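Local coordinates for protein pyridoxamine 5-phosphate-dependent dehydrase (PDB 3B8X) that removes the C3'-hydroxyl of GDP-4-keto-6-deoxymannose with pyridoxal 5'-phosphate in a combined transamination-deoxygenation, on the way to the O-antigen sugar L-colitose, at residues 185-190 with 194-199; 60-65 with 159-164; 22-25 with 29-32. The protein carries 1 engineered substitution. All coordinates share one frame; numbering follows the deposited sequence.

Contact 1. Residues 185-190 with 194-199. Engineered in segment 185-190: Asn190 (natural residue His). With G4M ([(2R,3S,4R,5R)-5-(2-amino-6-oxo-1,6-dihydro-9H-purin-9-yl)-3,4-dihydroxytetrahydrofuran-2-yl]methyl (2R,3S,4S,5S,6R)-3,4-dihydroxy-5-[({3-hydroxy-2-methyl-5-[(phosphonooxy)methyl]pyridin-4-yl}methyl)amino]-6-methyltetrahydro-2H-pyran-2-yl dihydrogen diphosphate), chain O.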
loop_
_atom_site.group_PDB
_atom_site.type_symbol
_atom_site.label_atom_id
_atom_site.label_comp_id
_atom_site.label_asym_id
_atom_site.label_seq_id
_atom_site.Cartn_x
_atom_site.Cartn_y
_atom_site.Cartn_z
ATOM N N SER B 185 -13.419 3.489 2.574
ATOM C CA SER B 185 -12.447 4.292 1.831
ATOM C C SER B 185 -12.718 5.750 2.141
ATOM O O SER B 185 -13.868 6.166 2.333
ATOM C CB SER B 185 -12.589 4.102 0.313
ATOM O OG SER B 185 -11.964 5.164 -0.434
ATOM N N SER B 186 -11.654 6.544 2.196
ATOM C CA SER B 186 -11.835 7.995 2.357
ATOM C C SER B 186 -11.136 8.703 1.181
ATOM O O SER B 186 -10.424 9.712 1.361
ATOM C CB SER B 186 -11.394 8.522 3.742
ATOM O OG SER B 186 -10.147 7.988 4.157
ATOM N N PHE B 187 -11.291 8.133 -0.015
ATOM C CA PHE B 187 -10.740 8.787 -1.213
ATOM C C PHE B 187 -11.534 10.077 -1.500
ATOM O O PHE B 187 -12.646 10.228 -1.013
ATOM C CB PHE B 187 -10.736 7.869 -2.453
ATOM C CG PHE B 187 -10.205 8.550 -3.695
ATOM C CD1 PHE B 187 -8.896 8.999 -3.733
ATOM C CD2 PHE B 187 -11.041 8.824 -4.780
ATOM C CE1 PHE B 187 -8.424 9.685 -4.834
ATOM C CE2 PHE B 187 -10.560 9.480 -5.918
ATOM C CZ PHE B 187 -9.254 9.921 -5.919
ATOM N N TYR B 188 -10.951 11.005 -2.269
ATOM C CA TYR B 188 -11.597 12.291 -2.613
ATOM C C TYR B 188 -13.039 12.211 -3.066
ATOM O O TYR B 188 -13.861 13.008 -2.656
ATOM C CB TYR B 188 -10.832 12.923 -3.767
ATOM C CG TYR B 188 -11.388 14.257 -4.185
ATOM C CD1 TYR B 188 -11.030 15.410 -3.500
ATOM C CD2 TYR B 188 -12.272 14.369 -5.258
ATOM C CE1 TYR B 188 -11.515 16.651 -3.900
ATOM C CE2 TYR B 188 -12.781 15.618 -5.649
ATOM C CZ TYR B 188 -12.376 16.742 -4.971
ATOM O OH TYR B 188 -12.912 17.972 -5.248
ATOM N N SER B 189 -13.347 11.297 -3.972
ATOM C CA SER B 189 -14.699 11.243 -4.522
ATOM C C SER B 189 -15.698 10.450 -3.686
ATOM O O SER B 189 -16.793 10.130 -4.152
ATOM C CB SER B 189 -14.664 10.696 -5.956
ATOM O OG SER B 189 -14.041 9.422 -6.016
ATOM N N ASN B 190 -15.334 10.175 -2.428
ATOM C CA ASN B 190 -16.126 9.335 -1.545
ATOM C C ASN B 190 -16.950 10.123 -0.528
ATOM O O ASN B 190 -17.049 11.309 -0.618
ATOM C CB ASN B 190 -15.210 8.360 -0.831
ATOM C CG ASN B 190 -15.771 7.009 -0.803
ATOM O OD1 ASN B 190 -16.985 6.849 -0.776
ATOM N ND2 ASN B 190 -14.917 6.014 -0.856
ATOM N N THR B 194 -9.789 12.169 2.769
ATOM C CA THR B 194 -8.582 12.483 3.517
ATOM C C THR B 194 -7.407 12.399 2.534
ATOM O O THR B 194 -6.317 11.955 2.876
ATOM C CB THR B 194 -8.390 11.427 4.628
ATOM O OG1 THR B 194 -8.296 10.120 4.033
ATOM C CG2 THR B 194 -9.580 11.427 5.532
ATOM N N MET B 195 -7.647 12.827 1.305
ATOM C CA MET B 195 -6.670 12.732 0.211
ATOM C C MET B 195 -6.703 11.284 -0.320
ATOM O O MET B 195 -7.176 11.064 -1.424
ATOM C CB MET B 195 -5.272 13.240 0.633
ATOM C CG MET B 195 -5.361 14.645 1.192
ATOM S SD MET B 195 -3.748 15.436 1.400
ATOM C CE MET B 195 -3.254 14.720 2.864
ATOM N N GLU B 196 -6.217 10.307 0.451
ATOM C CA GLU B 196 -6.383 8.896 0.150
ATOM C C GLU B 196 -6.614 8.378 1.574
ATOM O O GLU B 196 -6.223 9.053 2.543
ATOM C CB GLU B 196 -5.103 8.262 -0.432
ATOM C CG GLU B 196 -4.784 8.673 -1.865
ATOM C CD GLU B 196 -5.264 7.720 -2.935
ATOM O OE1 GLU B 196 -6.022 6.752 -2.683
ATOM O OE2 GLU B 196 -4.893 7.974 -4.078
ATOM N N GLY B 197 -7.210 7.197 1.728
ATOM C CA GLY B 197 -7.359 6.681 3.075
ATOM C C GLY B 197 -8.314 5.492 3.026
ATOM O O GLY B 197 -9.205 5.458 2.183
ATOM N N GLY B 198 -8.138 4.578 3.980
ATOM C CA GLY B 198 -9.023 3.438 4.101
ATOM C C GLY B 198 -9.116 3.082 5.592
ATOM O O GLY B 198 -8.419 3.656 6.405
ATOM N N CYS B 199 -9.999 2.157 5.943
ATOM C CA CYS B 199 -10.139 1.759 7.333
ATOM C C CYS B 199 -10.755 0.381 7.371
ATOM O O CYS B 199 -11.602 0.066 6.539
ATOM C CB CYS B 199 -11.092 2.715 8.032
ATOM S SG CYS B 199 -10.771 2.904 9.804
HETATM O OP3 G4M O . -10.065 4.020 -3.919
HETATM P PL G4M O . -9.743 3.157 -2.629
HETATM O OP1 G4M O . -8.352 2.332 -2.753
HETATM O OP2 G4M O . -9.665 4.135 -1.356
HETATM O OP4 G4M O . -11.003 2.167 -2.334
HETATM C C5B G4M O . -10.942 1.111 -3.249
HETATM C C5L G4M O . -12.309 0.553 -3.366
HETATM C C6L G4M O . -12.599 -0.661 -2.757
HETATM N N1L G4M O . -13.789 -1.195 -2.904
HETATM C C2L G4M O . -14.753 -0.638 -3.606
HETATM C C2A G4M O . -16.078 -1.343 -3.776
HETATM C C3L G4M O . -14.580 0.598 -4.221
HETATM O O3L G4M O . -15.584 1.083 -4.985
HETATM C C4L G4M O . -13.309 1.239 -4.068
HETATM C C4A G4M O . -13.028 2.475 -4.666
HETATM N N4A G4M O . -13.907 3.021 -5.452
HETATM C C4G G4M O . -13.658 4.321 -5.965
HETATM C C5G G4M O . -14.249 4.499 -7.343
HETATM C C6G G4M O . -15.714 4.060 -7.362
HETATM O O5G G4M O . -14.217 5.915 -7.491
HETATM C C3G G4M O . -12.151 4.606 -6.086
HETATM O O3G G4M O . -11.794 5.481 -5.023
HETATM C C2G G4M O . -11.865 5.335 -7.431
HETATM O O2G G4M O . -10.573 5.950 -7.439
HETATM C C1G G4M O . -12.899 6.406 -7.690
HETATM O O1G G4M O . -12.849 6.658 -9.088
HETATM P P2 G4M O . -13.028 8.149 -9.612
HETATM O O3P G4M O . -14.310 8.833 -8.901
HETATM O O4P G4M O . -13.398 8.067 -11.189
HETATM O OPP G4M O . -11.618 8.835 -9.236
HETATM P P G4M O . -11.410 10.279 -9.910
HETATM O O1P G4M O . -11.579 10.441 -11.510
HETATM O O2P G4M O . -9.891 10.540 -9.508
HETATM O "O5'" G4M O . -12.157 11.373 -9.047
HETATM C "C5'" G4M O . -13.469 11.589 -9.521
HETATM C "C4'" G4M O . -13.642 13.089 -9.701
HETATM O "O4'" G4M O . -13.031 13.788 -8.575
HETATM C "C3'" G4M O . -12.887 13.562 -10.965
HETATM O "O3'" G4M O . -13.620 14.662 -11.482
HETATM C "C2'" G4M O . -11.509 13.993 -10.415
HETATM O "O2'" G4M O . -10.987 15.032 -11.252
HETATM C "C1'" G4M O . -11.935 14.585 -9.079
HETATM N N9 G4M O . -10.828 14.597 -8.117
HETATM C C8 G4M O . -10.227 13.502 -7.583
HETATM N N7 G4M O . -9.310 13.915 -6.731
HETATM C C4 G4M O . -10.278 15.725 -7.561
HETATM C C5 G4M O . -9.285 15.286 -6.653
HETATM C C6 G4M O . -8.543 16.267 -5.902
HETATM O O6 G4M O . -7.676 15.979 -5.091
HETATM N N3 G4M O . -10.498 17.032 -7.724
HETATM C C2 G4M O . -9.793 17.920 -7.041
HETATM N N1 G4M O . -8.826 17.567 -6.135
HETATM N N2 G4M O . -10.026 19.245 -7.242
HETATM O O HOH W 1 -10.144 6.381 6.239
#
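Ser185 and Gly198 form an antiparallel, non-hydrogen-bonded pair, their CA atoms 4.2 Å apart, beyond which 185-190 leaves the sheet and runs alongside 194-197 as loop. Two backbone bonds fix the register: Ser186 N donates to Gly197 O at 2.7 Å, almost straight at 174°, and Thr194 N donates to Ser186 O at 2.9 Å. The hydroxyls follow the backbone. Ser186 OG, at chi1 45° between its own N and carbonyl carbon, lies 2.8 Å from Thr194 OG1, against Gly197 CA and beside a water that also reaches Gly198 O weakly. Thr194 OG1 in turn donates to Glu196 O from above the carbonyl plane, so one hydroxyl ties the loop internally while meeting the other segment.

The Glu196 carboxylate runs alongside the Phe187 ring in the same direction, the two planes inclined by 48°; the ring atom CD1 is 3.5 Å from Met195 O. The carboxylate continues to Arg252 of the second subunit, a salt bridge, and to Asn250 of that subunit. Tyr188 CB sits over one face of the Phe187 ring, while the Tyr188 ring lies over the guanine of the adduct, its CE2 3.2 Å from C4. Ser185 OG binds the cofactor phosphate oxygen OP2 at 2.7 Å and also accepts from Phe187 N, an ST turn. Ser189 OG reaches the diphosphate oxygen O3P at 3.0 Å. A type I turn from Phe187 to the engineered Asn190 (histidine in nature) bends the chain between these groups. The loop runs along the adduct from cofactor phosphate to base, in the region that carries the Schiff-base lysine in typical aspartate aminotransferase-fold enzymes.

Contact 2. Residues 60-65 with 159-164. With G4M ([(2R,3S,4R,5R)-5-(2-amino-6-oxo-1,6-dihydro-9H-purin-9-yl)-3,4-dihydroxytetrahydrofuran-2-yl]methyl (2R,3S,4S,5S,6R)-3,4-dihydroxy-5-[({3-hydroxy-2-methyl-5-[(phosphonooxy)methyl]pyridin-4-yl}methyl)amino]-6-methyltetrahydro-2H-pyran-2-yl dihydrogen diphosphate), chain O.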
loop_
_atom_site.group_PDB
_atom_site.type_symbol
_atom_site.label_atom_id
_atom_site.label_comp_id
_atom_site.label_asym_id
_atom_site.label_seq_id
_atom_site.Cartn_x
_atom_site.Cartn_y
_atom_site.Cartn_z
ATOM N N THR B 60 -5.943 -0.963 0.226
ATOM C CA THR B 60 -5.089 -1.607 1.194
ATOM C C THR B 60 -5.936 -2.034 2.398
ATOM O O THR B 60 -5.548 -2.901 3.183
ATOM C CB THR B 60 -3.872 -0.692 1.561
ATOM O OG1 THR B 60 -4.313 0.554 2.123
ATOM C CG2 THR B 60 -3.015 -0.463 0.352
ATOM N N ALA B 61 -7.123 -1.475 2.568
ATOM C CA ALA B 61 -7.919 -2.001 3.697
ATOM C C ALA B 61 -8.465 -3.417 3.356
ATOM O O ALA B 61 -8.402 -4.381 4.152
ATOM C CB ALA B 61 -9.080 -0.999 4.041
ATOM N N ASN B 62 -8.893 -3.581 2.116
ATOM C CA ASN B 62 -9.342 -4.880 1.661
ATOM C C ASN B 62 -8.161 -5.845 1.662
ATOM O O ASN B 62 -8.336 -7.027 1.974
ATOM C CB ASN B 62 -9.851 -4.778 0.215
ATOM C CG ASN B 62 -11.263 -4.294 0.106
ATOM O OD1 ASN B 62 -11.980 -4.203 1.096
ATOM N ND2 ASN B 62 -11.693 -3.990 -1.126
ATOM N N LEU B 63 -6.964 -5.364 1.290
ATOM C CA LEU B 63 -5.821 -6.265 1.264
ATOM C C LEU B 63 -5.581 -6.854 2.657
ATOM O O LEU B 63 -5.457 -8.075 2.829
ATOM C CB LEU B 63 -4.567 -5.581 0.725
ATOM C CG LEU B 63 -3.272 -6.387 0.617
ATOM C CD1 LEU B 63 -3.274 -7.423 -0.461
ATOM C CD2 LEU B 63 -2.182 -5.369 0.378
ATOM N N LEU B 64 -5.554 -5.977 3.649
ATOM C CA LEU B 64 -5.375 -6.424 5.045
ATOM C C LEU B 64 -6.527 -7.267 5.549
ATOM O O LEU B 64 -6.305 -8.135 6.407
ATOM C CB LEU B 64 -5.126 -5.241 5.995
ATOM C CG LEU B 64 -3.819 -4.419 5.830
ATOM C CD1 LEU B 64 -3.317 -3.703 7.073
ATOM C CD2 LEU B 64 -2.689 -5.213 5.247
ATOM N N MET B 65 -7.754 -6.953 5.122
ATOM C CA MET B 65 -8.918 -7.730 5.577
ATOM C C MET B 65 -8.715 -9.196 5.228
ATOM O O MET B 65 -8.846 -10.072 6.086
ATOM C CB MET B 65 -10.220 -7.194 4.989
ATOM C CG MET B 65 -11.356 -8.014 5.402
ATOM S SD MET B 65 -12.918 -7.233 4.912
ATOM C CE MET B 65 -12.858 -7.182 3.093
ATOM N N LEU B 159 -17.728 -10.991 5.256
ATOM C CA LEU B 159 -16.881 -9.788 5.191
ATOM C C LEU B 159 -17.673 -8.754 4.443
ATOM O O LEU B 159 -18.480 -9.146 3.644
ATOM C CB LEU B 159 -15.668 -10.080 4.343
ATOM C CG LEU B 159 -14.849 -11.157 5.069
ATOM C CD1 LEU B 159 -13.733 -11.657 4.175
ATOM C CD2 LEU B 159 -14.368 -10.635 6.423
ATOM N N GLU B 160 -17.426 -7.459 4.632
ATOM C CA GLU B 160 -18.125 -6.469 3.814
ATOM C C GLU B 160 -17.062 -5.571 3.242
ATOM O O GLU B 160 -16.128 -5.190 3.948
ATOM C CB GLU B 160 -18.954 -5.524 4.678
ATOM C CG GLU B 160 -20.324 -6.031 5.085
ATOM C CD GLU B 160 -20.995 -5.083 6.065
ATOM O OE1 GLU B 160 -21.666 -4.120 5.632
ATOM O OE2 GLU B 160 -20.804 -5.247 7.290
ATOM N N ASP B 161 -17.190 -5.235 1.970
ATOM C CA ASP B 161 -16.316 -4.237 1.389
ATOM C C ASP B 161 -17.306 -3.058 1.428
ATOM O O ASP B 161 -18.301 -3.080 0.713
ATOM C CB ASP B 161 -15.907 -4.593 -0.056
ATOM C CG ASP B 161 -15.247 -3.395 -0.792
ATOM O OD1 ASP B 161 -15.477 -2.269 -0.300
ATOM O OD2 ASP B 161 -14.515 -3.577 -1.823
ATOM N N ASN B 162 -17.114 -2.131 2.363
ATOM C CA ASN B 162 -17.975 -0.976 2.487
ATOM C C ASN B 162 -17.374 0.347 1.987
ATOM O O ASN B 162 -17.793 1.426 2.392
ATOM C CB ASN B 162 -18.435 -0.746 3.927
ATOM C CG ASN B 162 -19.818 -0.022 3.993
ATOM O OD1 ASN B 162 -20.744 -0.332 3.236
ATOM N ND2 ASN B 162 -19.950 0.928 4.904
ATOM N N CYS B 163 -16.523 0.253 0.986
ATOM C CA CYS B 163 -15.884 1.426 0.460
ATOM C C CYS B 163 -16.803 2.374 -0.310
ATOM O O CYS B 163 -16.407 3.524 -0.531
ATOM C CB CYS B 163 -14.656 0.989 -0.366
ATOM S SG CYS B 163 -13.308 0.282 0.640
ATOM N N GLU B 164 -17.999 1.934 -0.715
ATOM C CA GLU B 164 -18.880 2.827 -1.461
ATOM C C GLU B 164 -20.076 3.195 -0.634
ATOM O O GLU B 164 -20.895 3.996 -1.078
ATOM C CB GLU B 164 -19.376 2.218 -2.785
ATOM C CG GLU B 164 -18.223 1.757 -3.674
ATOM C CD GLU B 164 -18.659 1.086 -4.962
ATOM O OE1 GLU B 164 -19.873 1.028 -5.244
ATOM O OE2 GLU B 164 -17.773 0.580 -5.693
HETATM O OP3 G4M O . -10.065 4.020 -3.919
HETATM P PL G4M O . -9.743 3.157 -2.629
HETATM O OP1 G4M O . -8.352 2.332 -2.753
HETATM O OP2 G4M O . -9.665 4.135 -1.356
HETATM O OP4 G4M O . -11.003 2.167 -2.334
HETATM C C5B G4M O . -10.942 1.111 -3.249
HETATM C C5L G4M O . -12.309 0.553 -3.366
HETATM C C6L G4M O . -12.599 -0.661 -2.757
HETATM N N1L G4M O . -13.789 -1.195 -2.904
HETATM C C2L G4M O . -14.753 -0.638 -3.606
HETATM C C2A G4M O . -16.078 -1.343 -3.776
HETATM C C3L G4M O . -14.580 0.598 -4.221
HETATM O O3L G4M O . -15.584 1.083 -4.985
HETATM C C4L G4M O . -13.309 1.239 -4.068
HETATM C C4A G4M O . -13.028 2.475 -4.666
HETATM N N4A G4M O . -13.907 3.021 -5.452
HETATM C C4G G4M O . -13.658 4.321 -5.965
HETATM C C5G G4M O . -14.249 4.499 -7.343
HETATM C C6G G4M O . -15.714 4.060 -7.362
HETATM O O5G G4M O . -14.217 5.915 -7.491
HETATM C C3G G4M O . -12.151 4.606 -6.086
HETATM O O3G G4M O . -11.794 5.481 -5.023
HETATM C C2G G4M O . -11.865 5.335 -7.431
HETATM O O2G G4M O . -10.573 5.950 -7.439
HETATM C C1G G4M O . -12.899 6.406 -7.690
HETATM O O1G G4M O . -12.849 6.658 -9.088
HETATM P P2 G4M O . -13.028 8.149 -9.612
HETATM O O3P G4M O . -14.310 8.833 -8.901
HETATM O O4P G4M O . -13.398 8.067 -11.189
HETATM O OPP G4M O . -11.618 8.835 -9.236
HETATM P P G4M O . -11.410 10.279 -9.910
HETATM O O1P G4M O . -11.579 10.441 -11.510
HETATM O O2P G4M O . -9.891 10.540 -9.508
HETATM O "O5'" G4M O . -12.157 11.373 -9.047
HETATM C "C5'" G4M O . -13.469 11.589 -9.521
HETATM C "C4'" G4M O . -13.642 13.089 -9.701
HETATM O "O4'" G4M O . -13.031 13.788 -8.575
HETATM C "C3'" G4M O . -12.887 13.562 -10.965
HETATM O "O3'" G4M O . -13.620 14.662 -11.482
HETATM C "C2'" G4M O . -11.509 13.993 -10.415
HETATM O "O2'" G4M O . -10.987 15.032 -11.252
HETATM C "C1'" G4M O . -11.935 14.585 -9.079
HETATM N N9 G4M O . -10.828 14.597 -8.117
HETATM C C8 G4M O . -10.227 13.502 -7.583
HETATM N N7 G4M O . -9.310 13.915 -6.731
HETATM C C4 G4M O . -10.278 15.725 -7.561
HETATM C C5 G4M O . -9.285 15.286 -6.653
HETATM C C6 G4M O . -8.543 16.267 -5.902
HETATM O O6 G4M O . -7.676 15.979 -5.091
HETATM N N3 G4M O . -10.498 17.032 -7.724
HETATM C C2 G4M O . -9.793 17.920 -7.041
HETATM N N1 G4M O . -8.826 17.567 -6.135
HETATM N N2 G4M O . -10.026 19.245 -7.242
#
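Helix 60-65 and strand 159-161 run nearly antiparallel, at 168°, with axes 10.0 Å apart at closest; Asn62 and Asp161 are the nearest pair, 7.0 Å between CA atoms. That spacing leaves the helix on the face of the sheet, its contacts made by side chains. Asn62 ND2 donates to Asp161 OD2 at 2.9 Å in a fairly straight bond. The donor lies well above the carboxylate plane, while the oxygen is close to the amide plane of Asn62, so the two flat groups stand 76° apart and their side chains cross at about a right angle. The amide is held from its other end too, Asn62 OD1 bonding to Thr183 on the neighbouring strand, which fixes its rotation.

The contact joins helix 58-68 to the large mixed sheet of the aspartate aminotransferase fold, where an aspartate on a central strand faces the cofactor's pyridine nitrogen. Here Asp161 OD2 is 2.7 Å from N1L of the bound adduct, and Thr93 OG1 bonds to the same oxygen. Asp161 OD1 is occupied differently: it accepts from Cys163 N at 3.0 Å, nearly along its C-O direction, an Asx turn. Cys163 lies against one face of the pyridine, its CB 3.5 Å from N1L.

One turn further along the helix, at Met65, the contact is apolar. Met65, extended to its sulfur and bent at chi3 (63°), passes Leu159 in the opposite direction, SD 4.0 Å from CD2. Its SD and CE both lie 3.9 Å from Glu160 O, sulfur and methyl alongside that carbonyl oxygen; Leu133 of strand 129-135 touches both Met65 and Leu159.

Contact 3. Residues 22-25 with 29-32. With G4M ([(2R,3S,4R,5R)-5-(2-amino-6-oxo-1,6-dihydro-9H-purin-9-yl)-3,4-dihydroxytetrahydrofuran-2-yl]methyl (2R,3S,4S,5S,6R)-3,4-dihydroxy-5-[({3-hydroxy-2-methyl-5-[(phosphonooxy)methyl]pyridin-4-yl}methyl)amino]-6-methyltetrahydro-2H-pyran-2-yl dihydrogen diphosphate), chain G.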
loop_
_atom_site.group_PDB
_atom_site.type_symbol
_atom_site.label_atom_id
_atom_site.label_comp_id
_atom_site.label_asym_id
_atom_site.label_seq_id
_atom_site.Cartn_x
_atom_site.Cartn_y
_atom_site.Cartn_z
ATOM N N GLN B 22 -2.755 22.205 9.213
ATOM C CA GLN B 22 -1.851 23.159 9.825
ATOM C C GLN B 22 -1.341 22.634 11.157
ATOM O O GLN B 22 -0.165 22.799 11.515
ATOM C CB GLN B 22 -2.564 24.503 10.038
ATOM C CG GLN B 22 -1.578 25.602 10.376
ATOM C CD GLN B 22 -0.391 25.685 9.395
ATOM O OE1 GLN B 22 -0.569 25.853 8.183
ATOM N NE2 GLN B 22 0.826 25.601 9.930
ATOM N N SER B 23 -2.247 22.053 11.931
ATOM C CA SER B 23 -1.881 21.491 13.209
ATOM C C SER B 23 -0.861 20.372 13.070
ATOM O O SER B 23 0.039 20.265 13.900
ATOM C CB SER B 23 -3.112 21.038 13.995
ATOM O OG SER B 23 -4.291 21.503 13.360
ATOM N N VAL B 24 -0.971 19.535 12.035
ATOM C CA VAL B 24 0.056 18.509 11.856
ATOM C C VAL B 24 1.384 19.184 11.449
ATOM O O VAL B 24 2.460 18.881 11.955
ATOM C CB VAL B 24 -0.347 17.474 10.802
ATOM C CG1 VAL B 24 0.786 16.419 10.577
ATOM C CG2 VAL B 24 -1.619 16.837 11.211
ATOM N N LEU B 25 1.291 20.126 10.528
ATOM C CA LEU B 25 2.466 20.841 10.077
ATOM C C LEU B 25 3.143 21.493 11.264
ATOM O O LEU B 25 4.326 21.349 11.452
ATOM C CB LEU B 25 2.021 21.918 9.080
ATOM C CG LEU B 25 1.553 21.351 7.747
ATOM C CD1 LEU B 25 0.901 22.416 6.934
ATOM C CD2 LEU B 25 2.751 20.761 6.971
ATOM N N MET B 29 5.302 16.247 13.290
ATOM C CA MET B 29 5.175 14.791 13.329
ATOM C C MET B 29 4.179 14.396 12.234
ATOM O O MET B 29 2.967 14.628 12.330
ATOM C CB MET B 29 4.744 14.246 14.691
ATOM C CG MET B 29 4.244 12.789 14.637
ATOM S SD MET B 29 5.486 11.494 14.296
ATOM C CE MET B 29 6.795 11.951 15.455
ATOM N N PHE B 30 4.729 13.830 11.165
ATOM C CA PHE B 30 3.969 13.444 9.985
ATOM C C PHE B 30 3.617 11.970 9.868
ATOM O O PHE B 30 2.645 11.575 9.206
ATOM C CB PHE B 30 4.745 13.928 8.748
ATOM C CG PHE B 30 4.996 15.415 8.764
ATOM C CD1 PHE B 30 6.232 15.919 9.129
ATOM C CD2 PHE B 30 3.941 16.307 8.607
ATOM C CE1 PHE B 30 6.433 17.296 9.243
ATOM C CE2 PHE B 30 4.139 17.693 8.713
ATOM C CZ PHE B 30 5.381 18.181 9.041
ATOM N N THR B 31 4.413 11.149 10.519
ATOM C CA THR B 31 4.201 9.726 10.427
ATOM C C THR B 31 3.053 9.373 11.302
ATOM O O THR B 31 2.897 9.958 12.363
ATOM C CB THR B 31 5.418 8.960 10.952
ATOM O OG1 THR B 31 6.522 9.254 10.093
ATOM C CG2 THR B 31 5.134 7.467 10.934
ATOM N N MET B 32 2.320 8.346 10.883
ATOM C CA MET B 32 1.210 7.784 11.640
ATOM C C MET B 32 1.464 7.898 13.150
ATOM O O MET B 32 2.446 7.344 13.687
ATOM C CB MET B 32 1.065 6.304 11.250
ATOM C CG MET B 32 -0.233 5.710 11.734
ATOM S SD MET B 32 -0.186 3.914 11.488
ATOM C CE MET B 32 1.053 3.317 12.665
HETATM O OP3 G4M G . 10.069 2.265 5.589
HETATM P PL G4M G . 9.705 2.090 4.039
HETATM O OP1 G4M G . 8.340 1.328 3.850
HETATM O OP2 G4M G . 9.669 3.488 3.251
HETATM O OP4 G4M G . 10.877 1.298 3.277
HETATM C C5B G4M G . 10.913 -0.064 3.659
HETATM C C5L G4M G . 12.345 -0.596 3.559
HETATM C C6L G4M G . 12.679 -1.540 2.595
HETATM N N1L G4M G . 13.912 -2.057 2.477
HETATM C C2L G4M G . 14.855 -1.781 3.357
HETATM C C2A G4M G . 16.194 -2.495 3.201
HETATM C C3L G4M G . 14.609 -0.847 4.390
HETATM O O3L G4M G . 15.562 -0.562 5.311
HETATM C C4L G4M G . 13.327 -0.237 4.492
HETATM C C4A G4M G . 13.023 0.642 5.540
HETATM N N4A G4M G . 13.960 0.947 6.431
HETATM C C4G G4M G . 13.739 1.928 7.384
HETATM C C5G G4M G . 14.349 1.546 8.735
HETATM C C6G G4M G . 15.831 1.227 8.535
HETATM O O5G G4M G . 14.239 2.679 9.597
HETATM C C3G G4M G . 12.247 2.252 7.559
HETATM O O3G G4M G . 12.003 3.583 7.069
HETATM C C2G G4M G . 11.849 2.116 9.050
HETATM O O2G G4M G . 10.509 2.605 9.263
HETATM C C1G G4M G . 12.860 2.825 9.997
HETATM O O1G G4M G . 12.735 2.301 11.331
HETATM P P2 G4M G . 12.800 3.628 12.213
HETATM O O3P G4M G . 14.133 4.485 11.917
HETATM O O4P G4M G . 12.852 3.148 13.739
HETATM O OPP G4M G . 11.490 4.512 11.868
HETATM P P G4M G . 11.046 5.360 13.177
HETATM O O1P G4M G . 11.567 4.750 14.577
HETATM O O2P G4M G . 9.436 5.337 13.200
HETATM O "O5'" G4M G . 11.497 6.919 13.031
HETATM C "C5'" G4M G . 12.912 7.066 13.135
HETATM C "C4'" G4M G . 13.249 8.269 14.027
HETATM O "O4'" G4M G . 12.760 9.517 13.453
HETATM C "C3'" G4M G . 12.569 8.121 15.422
HETATM O "O3'" G4M G . 13.389 8.653 16.466
HETATM C "C2'" G4M G . 11.254 8.913 15.251
HETATM O "O2'" G4M G . 10.873 9.540 16.485
HETATM C "C1'" G4M G . 11.658 10.002 14.247
HETATM N N9 G4M G . 10.520 10.360 13.401
HETATM C C8 G4M G . 9.865 9.526 12.540
HETATM N N7 G4M G . 8.912 10.209 11.957
HETATM C C4 G4M G . 9.957 11.589 13.350
HETATM C C5 G4M G . 8.924 11.496 12.414
HETATM C C6 G4M G . 8.171 12.662 12.140
HETATM O O6 G4M G . 7.282 12.663 11.315
HETATM N N3 G4M G . 10.202 12.739 13.962
HETATM C C2 G4M G . 9.490 13.808 13.705
HETATM N N1 G4M G . 8.480 13.794 12.798
HETATM N N2 G4M G . 9.783 14.978 14.352
#
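Val24, on the last turns of helix 15-27, and Met29, in the loop that follows, bring their CA atoms to 6.5 Å. The contact is made mainly by apolar side chains, with one methyl also against a backbone carbonyl oxygen. With CG1 opposite its own backbone N (chi1 178°), Val24 presents that methyl to both Met29 O, at 3.3 Å, and the Phe30 ring, at 3.7 Å from CD2. Leu25 meets the next ring atom: CD2 lies 3.8 Å from Phe30 CE2. Both aliphatic chains approach the ring at a slant. Trp13 and Tyr18 of the second subunit meet Phe30 at the subunit boundary; helix 255-286 packs on Val24 and Leu25.

Polar contacts join the loop to the guanine of an adduct that Ser185 and Glu164 of the second subunit also bind. Phe30 N donates to guanine O6 at 2.8 Å. A weak bond of 3.3 Å reaches O6 from Thr31 N, and Thr31 OG1 lies 3.2 Å from N7.

The buried ring and the main base-binding N-H belong to one residue, so packing of Phe30 would be expected to hold that N-H in place. With Thr31 N as a weak second donor, it would suit a carbonyl oxygen such as O6.

Overall arrangement
Contacts 1 and 2 work on one adduct, with centres 12 Å apart, and reach the same mixed sheet: contact 2 addresses the pyridine end, while contact 1 extends from the cofactor phosphate to the guanine. They also touch directly, with a probable hydrogen bond of 2.9 Å from the engineered Asn190 ND2 to Cys163 O. Contact 3 lies farther out, its centre 18 Å from contact 1 and 26 Å from contact 2, with nearest atoms about 9 Å away in each case. It serves the other adduct. In return, Phe30 N of the second subunit bonds to the adduct of contacts 1 and 2, so each site is completed across the dimer.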